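Local atomic coordinates of extracellular ligand-binding receptor (Sphaerobacter thermophilus, PDB entry 4ZPJ), a protein that probably serves as the substrate-binding component of an ABC transporter, capturing an extracellular solute for uptake in the manner of leucine-binding family proteins. Residues F173-Y185 / V411-F423. Sequence-based numbering, arbitrary orientation.
Sequences FANGQYDAPAADY and VVDRIPDFDDLSF. With ZN (zinc ion), chain D; ZN (zinc ion), chain C.
The ring of F418 lies between P181 and S422: CG of P181 sits almost over the ring centre in a CH-pi contact, 3.8 Å from the centroid, while S422 OG covers the opposite face near its rim. A180 and the backbone O of Q177 approach this ring obliquely. The C-terminal ring of F423 likewise takes oblique contacts, its CE2 lying 3.7 Å from Q177 CA and its CE1 3.8 Å from N175 O, so that it packs against the type II turn A174-Q177 and the methyl group of A180. Farther along, D413 OD2 stands at the edge of the Y185 ring, and CD1 of I415 meets CB of P181 at 3.7 Å.

The side chain of Q177 passes the F423 ring, CB 3.8 Å from its CZ, crossing it at about a right angle. Its CG points opposite the backbone N (chi1 180°), and the chain stays straight beyond, which brings the amide to the backbone of F418-D420. There NE2 donates to F418 O at 3.1 Å; the oxygen lies nearly in the amide plane, although the bond is bent to 144°. NE2 also bonds to P390 O, and OE1 accepts from A174 N at 3.0 Å. The carboxylate of D420, beside this amide, is held by T158 and S387. D417 and D419 each bind a separate zinc ion.

Strand 407-418, paired with 390-401, and the C-terminal tail after it thus pack on the turn and the N-terminal part of helix 180-188 in this periplasmic-binding-protein fold. Rings, proline and alanine carbons supply the apolar packing, while one buried amide satisfies three backbone groups, fixing its own rotation and tying the turn to the tail.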
ATOM      1  N   PHE A 173      -1.142   1.554   4.349  1.00 33.67           N
ATOM      2  CA  PHE A 173       0.045   1.181   5.089  1.00 34.06           C
ATOM      3  C   PHE A 173       0.708   2.468   5.483  1.00 34.95           C
ATOM      4  O   PHE A 173       0.447   3.507   4.871  1.00 31.76           O
ATOM      5  CB  PHE A 173       1.036   0.352   4.216  1.00 34.41           C
ATOM      6  CG  PHE A 173       1.219   0.896   2.840  1.00 35.03           C
ATOM      7  CD1 PHE A 173       2.156   1.879   2.592  1.00 37.91           C
ATOM      8  CD2 PHE A 173       0.440   0.456   1.790  1.00 35.85           C
ATOM      9  CE1 PHE A 173       2.323   2.431   1.328  1.00 37.85           C
ATOM     10  CE2 PHE A 173       0.583   1.007   0.514  1.00 36.13           C
ATOM     11  CZ  PHE A 173       1.530   1.986   0.286  1.00 39.81           C
ATOM     12  N   ALA A 174       1.505   2.432   6.549  1.00 34.51           N
ATOM     13  CA  ALA A 174       2.575   3.442   6.617  1.00 36.50           C
ATOM     14  C   ALA A 174       3.750   2.861   5.818  1.00 36.03           C
ATOM     15  O   ALA A 174       3.983   1.642   5.890  1.00 38.77           O
ATOM     16  CB  ALA A 174       2.969   3.691   8.059  1.00 37.11           C
ATOM     17  N   ASN A 175       4.472   3.671   5.062  1.00 35.28           N
ATOM     18  CA  ASN A 175       5.613   3.155   4.286  1.00 34.90           C
ATOM     19  C   ASN A 175       6.489   2.229   5.092  1.00 33.82           C
ATOM     20  O   ASN A 175       6.877   2.550   6.205  1.00 34.10           O
ATOM     21  CB  ASN A 175       6.517   4.302   3.820  1.00 36.25           C
ATOM     22  CG  ASN A 175       5.876   5.117   2.751  1.00 34.72           C
ATOM     23  OD1 ASN A 175       5.212   4.583   1.920  1.00 36.53           O
ATOM     24  ND2 ASN A 175       5.989   6.394   2.839  1.00 35.80           N
ATOM     25  N   GLY A 176       6.822   1.118   4.496  1.00 34.23           N
ATOM     26  CA  GLY A 176       7.596   0.091   5.124  1.00 36.90           C
ATOM     27  C   GLY A 176       6.825  -1.026   5.828  1.00 35.06           C
ATOM     28  O   GLY A 176       7.411  -2.062   6.223  1.00 34.53           O
ATOM     29  N   GLN A 177       5.534  -0.843   6.026  1.00 35.61           N
ATOM     30  CA  GLN A 177       4.774  -1.743   6.926  1.00 32.92           C
ATOM     31  C   GLN A 177       4.624  -3.165   6.355  1.00 33.41           C
ATOM     32  O   GLN A 177       4.553  -4.099   7.113  1.00 33.31           O
ATOM     33  CB  GLN A 177       3.392  -1.117   7.241  1.00 34.71           C
ATOM     34  CG  GLN A 177       2.464  -1.907   8.145  1.00 36.94           C
ATOM     35  CD  GLN A 177       1.155  -1.194   8.499  1.00 37.68           C
ATOM     36  OE1 GLN A 177       0.942  -0.096   8.069  1.00 41.24           O
ATOM     37  NE2 GLN A 177       0.276  -1.851   9.287  1.00 36.24           N
ATOM     38  N   TYR A 178       4.546  -3.329   5.032  1.00 33.01           N
ATOM     39  CA  TYR A 178       4.420  -4.650   4.469  1.00 35.29           C
ATOM     40  C   TYR A 178       5.779  -5.276   4.130  1.00 36.34           C
ATOM     41  O   TYR A 178       5.872  -6.486   4.013  1.00 35.84           O
ATOM     42  CB  TYR A 178       3.411  -4.702   3.297  1.00 36.42           C
ATOM     43  CG  TYR A 178       3.712  -3.842   2.165  1.00 35.31           C
ATOM     44  CD1 TYR A 178       4.712  -4.204   1.266  1.00 38.95           C
ATOM     45  CD2 TYR A 178       3.021  -2.643   1.954  1.00 36.26           C
ATOM     46  CE1 TYR A 178       5.050  -3.381   0.217  1.00 40.00           C
ATOM     47  CE2 TYR A 178       3.347  -1.830   0.900  1.00 36.48           C
ATOM     48  CZ  TYR A 178       4.371  -2.219   0.026  1.00 38.35           C
ATOM     49  OH  TYR A 178       4.751  -1.497  -1.059  1.00 45.42           O
ATOM     50  N   ASP A 179       6.832  -4.460   4.075  1.00 36.24           N
ATOM     51  CA  ASP A 179       8.181  -4.959   3.936  1.00 35.19           C
ATOM     52  C   ASP A 179       8.902  -5.329   5.245  1.00 34.19           C
ATOM     53  O   ASP A 179       9.777  -6.193   5.250  1.00 36.20           O
ATOM     54  CB  ASP A 179       9.008  -3.967   3.100  1.00 35.52           C
ATOM     55  CG  ASP A 179       8.514  -3.909   1.652  1.00 39.20           C
ATOM     56  OD1 ASP A 179       8.139  -5.023   1.149  1.00 37.66           O
ATOM     57  OD2 ASP A 179       8.468  -2.790   1.027  1.00 36.81           O
ATOM     58  N   ALA A 180       8.568  -4.696   6.346  1.00 34.55           N
ATOM     59  CA  ALA A 180       9.294  -4.914   7.567  1.00 35.16           C
ATOM     60  C   ALA A 180       9.253  -6.382   8.008  1.00 35.25           C
ATOM     61  O   ALA A 180      10.268  -6.892   8.435  1.00 40.10           O
ATOM     62  CB  ALA A 180       8.716  -4.041   8.638  1.00 36.89           C
ATOM     63  N   PRO A 181       8.121  -7.088   7.853  1.00 34.44           N
ATOM     64  CA  PRO A 181       8.143  -8.543   8.269  1.00 36.04           C
ATOM     65  C   PRO A 181       9.092  -9.405   7.466  1.00 35.01           C
ATOM     66  O   PRO A 181       9.524 -10.471   7.944  1.00 34.67           O
ATOM     67  CB  PRO A 181       6.676  -9.005   8.068  1.00 33.56           C
ATOM     68  CG  PRO A 181       5.893  -7.712   8.202  1.00 33.77           C
ATOM     69  CD  PRO A 181       6.754  -6.694   7.450  1.00 34.88           C
ATOM     70  N   ALA A 182       9.471  -8.924   6.285  1.00 30.90           N
ATOM     71  CA  ALA A 182      10.451  -9.640   5.479  1.00 31.52           C
ATOM     72  C   ALA A 182      11.805  -9.596   6.106  1.00 32.60           C
ATOM     73  O   ALA A 182      12.637 -10.466   5.856  1.00 39.11           O
ATOM     74  CB  ALA A 182      10.496  -9.096   4.040  1.00 32.82           C
ATOM     75  N   ALA A 183      12.036  -8.640   6.982  1.00 33.49           N
ATOM     76  CA  ALA A 183      13.299  -8.541   7.684  1.00 34.89           C
ATOM     77  C   ALA A 183      13.336  -9.569   8.796  1.00 38.40           C
ATOM     78  O   ALA A 183      14.370 -10.196   9.024  1.00 39.40           O
ATOM     79  CB  ALA A 183      13.466  -7.163   8.269  1.00 33.97           C
ATOM     80  N   ASP A 184      12.211  -9.753   9.476  1.00 37.09           N
ATOM     81  CA  ASP A 184      12.095 -10.896  10.415  1.00 42.18           C
ATOM     82  C   ASP A 184      12.303 -12.204   9.707  1.00 41.57           C
ATOM     83  O   ASP A 184      13.018 -13.046  10.191  1.00 42.32           O
ATOM     84  CB  ASP A 184      10.726 -10.906  11.122  1.00 39.98           C
ATOM     85  CG  ASP A 184      10.558  -9.681  11.990  1.00 45.23           C
ATOM     86  OD1 ASP A 184      11.208  -9.587  13.054  1.00 59.31           O
ATOM     87  OD2 ASP A 184       9.868  -8.751  11.583  1.00 52.99           O
ATOM     88  N   TYR A 185      11.658 -12.376   8.565  1.00 41.93           N
ATOM     89  CA  TYR A 185      11.817 -13.594   7.801  1.00 42.81           C
ATOM     90  C   TYR A 185      13.273 -13.817   7.409  1.00 40.60           C
ATOM     91  O   TYR A 185      13.764 -14.931   7.480  1.00 39.81           O
ATOM     92  CB  TYR A 185      10.976 -13.525   6.536  1.00 44.86           C
ATOM     93  CG  TYR A 185      10.859 -14.837   5.819  1.00 43.10           C
ATOM     94  CD1 TYR A 185       9.976 -15.819   6.273  1.00 45.17           C
ATOM     95  CD2 TYR A 185      11.642 -15.108   4.711  1.00 42.97           C
ATOM     96  CE1 TYR A 185       9.859 -17.029   5.616  1.00 44.90           C
ATOM     97  CE2 TYR A 185      11.550 -16.319   4.055  1.00 43.71           C
ATOM     98  CZ  TYR A 185      10.666 -17.287   4.530  1.00 45.11           C
ATOM     99  OH  TYR A 185      10.541 -18.496   3.896  1.00 48.43           O
ATOM    100  N   VAL A 411       1.873 -17.168  -1.628  1.00 34.78           N
ATOM    101  CA  VAL A 411       2.008 -16.928  -0.198  1.00 35.38           C
ATOM    102  C   VAL A 411       2.742 -18.063   0.499  1.00 35.48           C
ATOM    103  O   VAL A 411       2.325 -19.210   0.398  1.00 34.93           O
ATOM    104  CB  VAL A 411       0.654 -16.728   0.466  1.00 39.14           C
ATOM    105  CG1 VAL A 411       0.805 -16.570   1.974  1.00 40.52           C
ATOM    106  CG2 VAL A 411      -0.024 -15.492  -0.109  1.00 38.15           C
ATOM    107  N   VAL A 412       3.842 -17.749   1.189  1.00 33.97           N
ATOM    108  CA  VAL A 412       4.576 -18.782   1.946  1.00 35.67           C
ATOM    109  C   VAL A 412       4.326 -18.712   3.446  1.00 36.11           C
ATOM    110  O   VAL A 412       4.425 -19.738   4.147  1.00 36.37           O
ATOM    111  CB  VAL A 412       6.090 -18.855   1.625  1.00 40.18           C
ATOM    112  CG1 VAL A 412       6.336 -19.060   0.134  1.00 40.90           C
ATOM    113  CG2 VAL A 412       6.843 -17.627   2.033  1.00 43.12           C
ATOM    114  N   ASP A 413       3.930 -17.542   3.927  1.00 33.47           N
ATOM    115  CA  ASP A 413       3.765 -17.298   5.322  1.00 35.20           C
ATOM    116  C   ASP A 413       2.951 -16.022   5.548  1.00 35.49           C
ATOM    117  O   ASP A 413       2.872 -15.128   4.660  1.00 30.49           O
ATOM    118  CB  ASP A 413       5.112 -17.139   5.994  1.00 43.32           C
ATOM    119  CG  ASP A 413       5.116 -17.595   7.437  1.00 46.55           C
ATOM    120  OD1 ASP A 413       4.104 -18.111   7.959  1.00 49.97           O
ATOM    121  OD2 ASP A 413       6.194 -17.482   8.044  1.00 70.49           O
ATOM    122  N   ARG A 414       2.291 -15.995   6.705  1.00 34.37           N
ATOM    123  CA  ARG A 414       1.421 -14.915   7.086  1.00 35.30           C
ATOM    124  C   ARG A 414       1.839 -14.339   8.414  1.00 34.54           C
ATOM    125  O   ARG A 414       2.193 -15.091   9.312  1.00 33.84           O
ATOM    126  CB  ARG A 414       0.072 -15.456   7.241  1.00 39.93           C
ATOM    127  CG  ARG A 414      -0.697 -15.586   5.956  1.00 41.94           C
ATOM    128  CD  ARG A 414      -2.131 -16.080   6.228  1.00 37.58           C
ATOM    129  NE  ARG A 414      -2.608 -16.387   4.901  1.00 38.96           N
ATOM    130  CZ  ARG A 414      -2.687 -17.586   4.357  1.00 40.12           C
ATOM    131  NH1 ARG A 414      -2.431 -18.701   5.072  1.00 39.54           N
ATOM    132  NH2 ARG A 414      -3.138 -17.658   3.110  1.00 39.77           N
ATOM    133  N   ILE A 415       1.792 -13.014   8.548  1.00 36.15           N
ATOM    134  CA  ILE A 415       2.064 -12.308   9.838  1.00 37.58           C
ATOM    135  C   ILE A 415       0.782 -11.547  10.149  1.00 34.83           C
ATOM    136  O   ILE A 415       0.465 -10.563   9.488  1.00 35.44           O
ATOM    137  CB  ILE A 415       3.272 -11.330   9.776  1.00 42.48           C
ATOM    138  CG1 ILE A 415       4.565 -12.033   9.371  1.00 45.51           C
ATOM    139  CG2 ILE A 415       3.564 -10.735  11.150  1.00 41.64           C
ATOM    140  CD1 ILE A 415       4.741 -12.210   7.888  1.00 45.26           C
ATOM    141  N   PRO A 416      -0.014 -12.044  11.087  1.00 37.46           N
ATOM    142  CA  PRO A 416      -1.313 -11.384  11.469  1.00 37.81           C
ATOM    143  C   PRO A 416      -1.090 -10.164  12.363  1.00 37.47           C
ATOM    144  O   PRO A 416      -0.038 -10.040  13.038  1.00 40.02           O
ATOM    145  CB  PRO A 416      -2.026 -12.467  12.293  1.00 35.64           C
ATOM    146  CG  PRO A 416      -0.916 -13.301  12.867  1.00 36.86           C
ATOM    147  CD  PRO A 416       0.170 -13.326  11.807  1.00 38.96           C
ATOM    148  N   ASP A 417      -2.055  -9.270  12.356  1.00 35.79           N
ATOM    149  CA  ASP A 417      -2.108  -8.199  13.343  1.00 36.92           C
ATOM    150  C   ASP A 417      -0.815  -7.394  13.384  1.00 33.69           C
ATOM    151  O   ASP A 417      -0.316  -6.996  14.429  1.00 33.66           O
ATOM    152  CB  ASP A 417      -2.456  -8.752  14.706  1.00 37.36           C
ATOM    153  CG  ASP A 417      -3.765  -9.588  14.675  1.00 40.13           C
ATOM    154  OD1 ASP A 417      -4.874  -9.088  14.769  1.00 42.19           O
ATOM    155  OD2 ASP A 417      -3.671 -10.804  14.670  1.00 51.99           O
ATOM    156  N   PHE A 418      -0.299  -7.124  12.212  1.00 32.60           N
ATOM    157  CA  PHE A 418       0.863  -6.301  12.104  1.00 31.88           C
ATOM    158  C   PHE A 418       0.457  -4.818  11.965  1.00 31.55           C
ATOM    159  O   PHE A 418      -0.176  -4.415  10.985  1.00 31.09           O
ATOM    160  CB  PHE A 418       1.690  -6.765  10.958  1.00 31.45           C
ATOM    161  CG  PHE A 418       3.124  -6.304  11.050  1.00 33.80           C
ATOM    162  CD1 PHE A 418       4.014  -6.930  11.926  1.00 33.08           C
ATOM    163  CD2 PHE A 418       3.551  -5.237  10.300  1.00 31.98           C
ATOM    164  CE1 PHE A 418       5.316  -6.493  11.992  1.00 33.98           C
ATOM    165  CE2 PHE A 418       4.842  -4.759  10.395  1.00 34.03           C
ATOM    166  CZ  PHE A 418       5.728  -5.395  11.215  1.00 34.03           C
ATOM    167  N   ASP A 419       0.805  -4.015  12.966  1.00 31.10           N
ATOM    168  CA  ASP A 419       0.399  -2.622  12.979  1.00 32.70           C
ATOM    169  C   ASP A 419       1.457  -1.670  12.430  1.00 34.51           C
ATOM    170  O   ASP A 419       2.574  -2.097  12.102  1.00 36.66           O
ATOM    171  CB  ASP A 419      -0.056  -2.178  14.359  1.00 34.04           C
ATOM    172  CG  ASP A 419       1.016  -2.258  15.417  1.00 35.09           C
ATOM    173  OD1 ASP A 419       2.200  -1.903  15.201  1.00 36.62           O
ATOM    174  OD2 ASP A 419       0.626  -2.662  16.533  1.00 36.11           O
ATOM    175  N   ASP A 420       1.103  -0.396  12.341  1.00 33.26           N
ATOM    176  CA  ASP A 420       1.990   0.594  11.737  1.00 35.84           C
ATOM    177  C   ASP A 420       2.939   1.255  12.759  1.00 37.81           C
ATOM    178  O   ASP A 420       3.535   2.279  12.506  1.00 42.32           O
ATOM    179  CB  ASP A 420       1.184   1.637  10.923  1.00 36.78           C
ATOM    180  CG  ASP A 420       0.199   2.421  11.764  1.00 38.21           C
ATOM    181  OD1 ASP A 420      -0.115   1.996  12.897  1.00 37.87           O
ATOM    182  OD2 ASP A 420      -0.308   3.454  11.271  1.00 39.19           O
ATOM    183  N   LEU A 421       3.120   0.644  13.912  1.00 37.85           N
ATOM    184  CA  LEU A 421       3.902   1.267  14.933  1.00 40.78           C
ATOM    185  C   LEU A 421       5.056   0.396  15.330  1.00 42.87           C
ATOM    186  O   LEU A 421       5.779   0.767  16.209  1.00 45.94           O
ATOM    187  CB  LEU A 421       3.045   1.483  16.162  1.00 41.24           C
ATOM    188  CG  LEU A 421       1.859   2.433  16.074  1.00 40.99           C
ATOM    189  CD1 LEU A 421       1.015   2.275  17.340  1.00 42.89           C
ATOM    190  CD2 LEU A 421       2.393   3.837  15.960  1.00 43.10           C
ATOM    191  N   SER A 422       5.239  -0.759  14.705  1.00 45.24           N
ATOM    192  CA  SER A 422       6.082  -1.808  15.323  1.00 51.05           C
ATOM    193  C   SER A 422       7.464  -1.863  14.612  1.00 51.31           C
ATOM    194  O   SER A 422       8.049  -2.927  14.439  1.00 51.39           O
ATOM    195  CB  SER A 422       5.324  -3.150  15.289  1.00 55.29           C
ATOM    196  OG  SER A 422       4.725  -3.369  13.984  1.00 60.20           O
ATOM    197  N   PHE A 423       7.951  -0.691  14.206  1.00 51.25           N
ATOM    198  CA  PHE A 423       9.139  -0.548  13.368  1.00 52.47           C
ATOM    199  C   PHE A 423       9.514   0.933  13.306  1.00 58.38           C
ATOM    200  O   PHE A 423       8.757   1.791  13.819  1.00 54.06           O
ATOM    201  CB  PHE A 423       8.958  -1.156  11.952  1.00 50.71           C
ATOM    202  CG  PHE A 423       7.828  -0.555  11.138  1.00 46.33           C
ATOM    203  CD1 PHE A 423       8.013   0.610  10.423  1.00 42.24           C
ATOM    204  CD2 PHE A 423       6.585  -1.160  11.101  1.00 45.14           C
ATOM    205  CE1 PHE A 423       6.983   1.195   9.710  1.00 39.38           C
ATOM    206  CE2 PHE A 423       5.549  -0.602  10.356  1.00 43.74           C
ATOM    207  CZ  PHE A 423       5.765   0.598   9.660  1.00 40.73           C
ATOM    208  OXT PHE A 423      10.575   1.279  12.775  1.00 63.08           O
TER
HETATM  209 ZN    ZN D 503      -6.103 -10.572  14.279  1.00 46.57          ZN
HETATM  210 ZN    ZN C 502       1.872  -3.163  18.171  1.00 42.52          ZN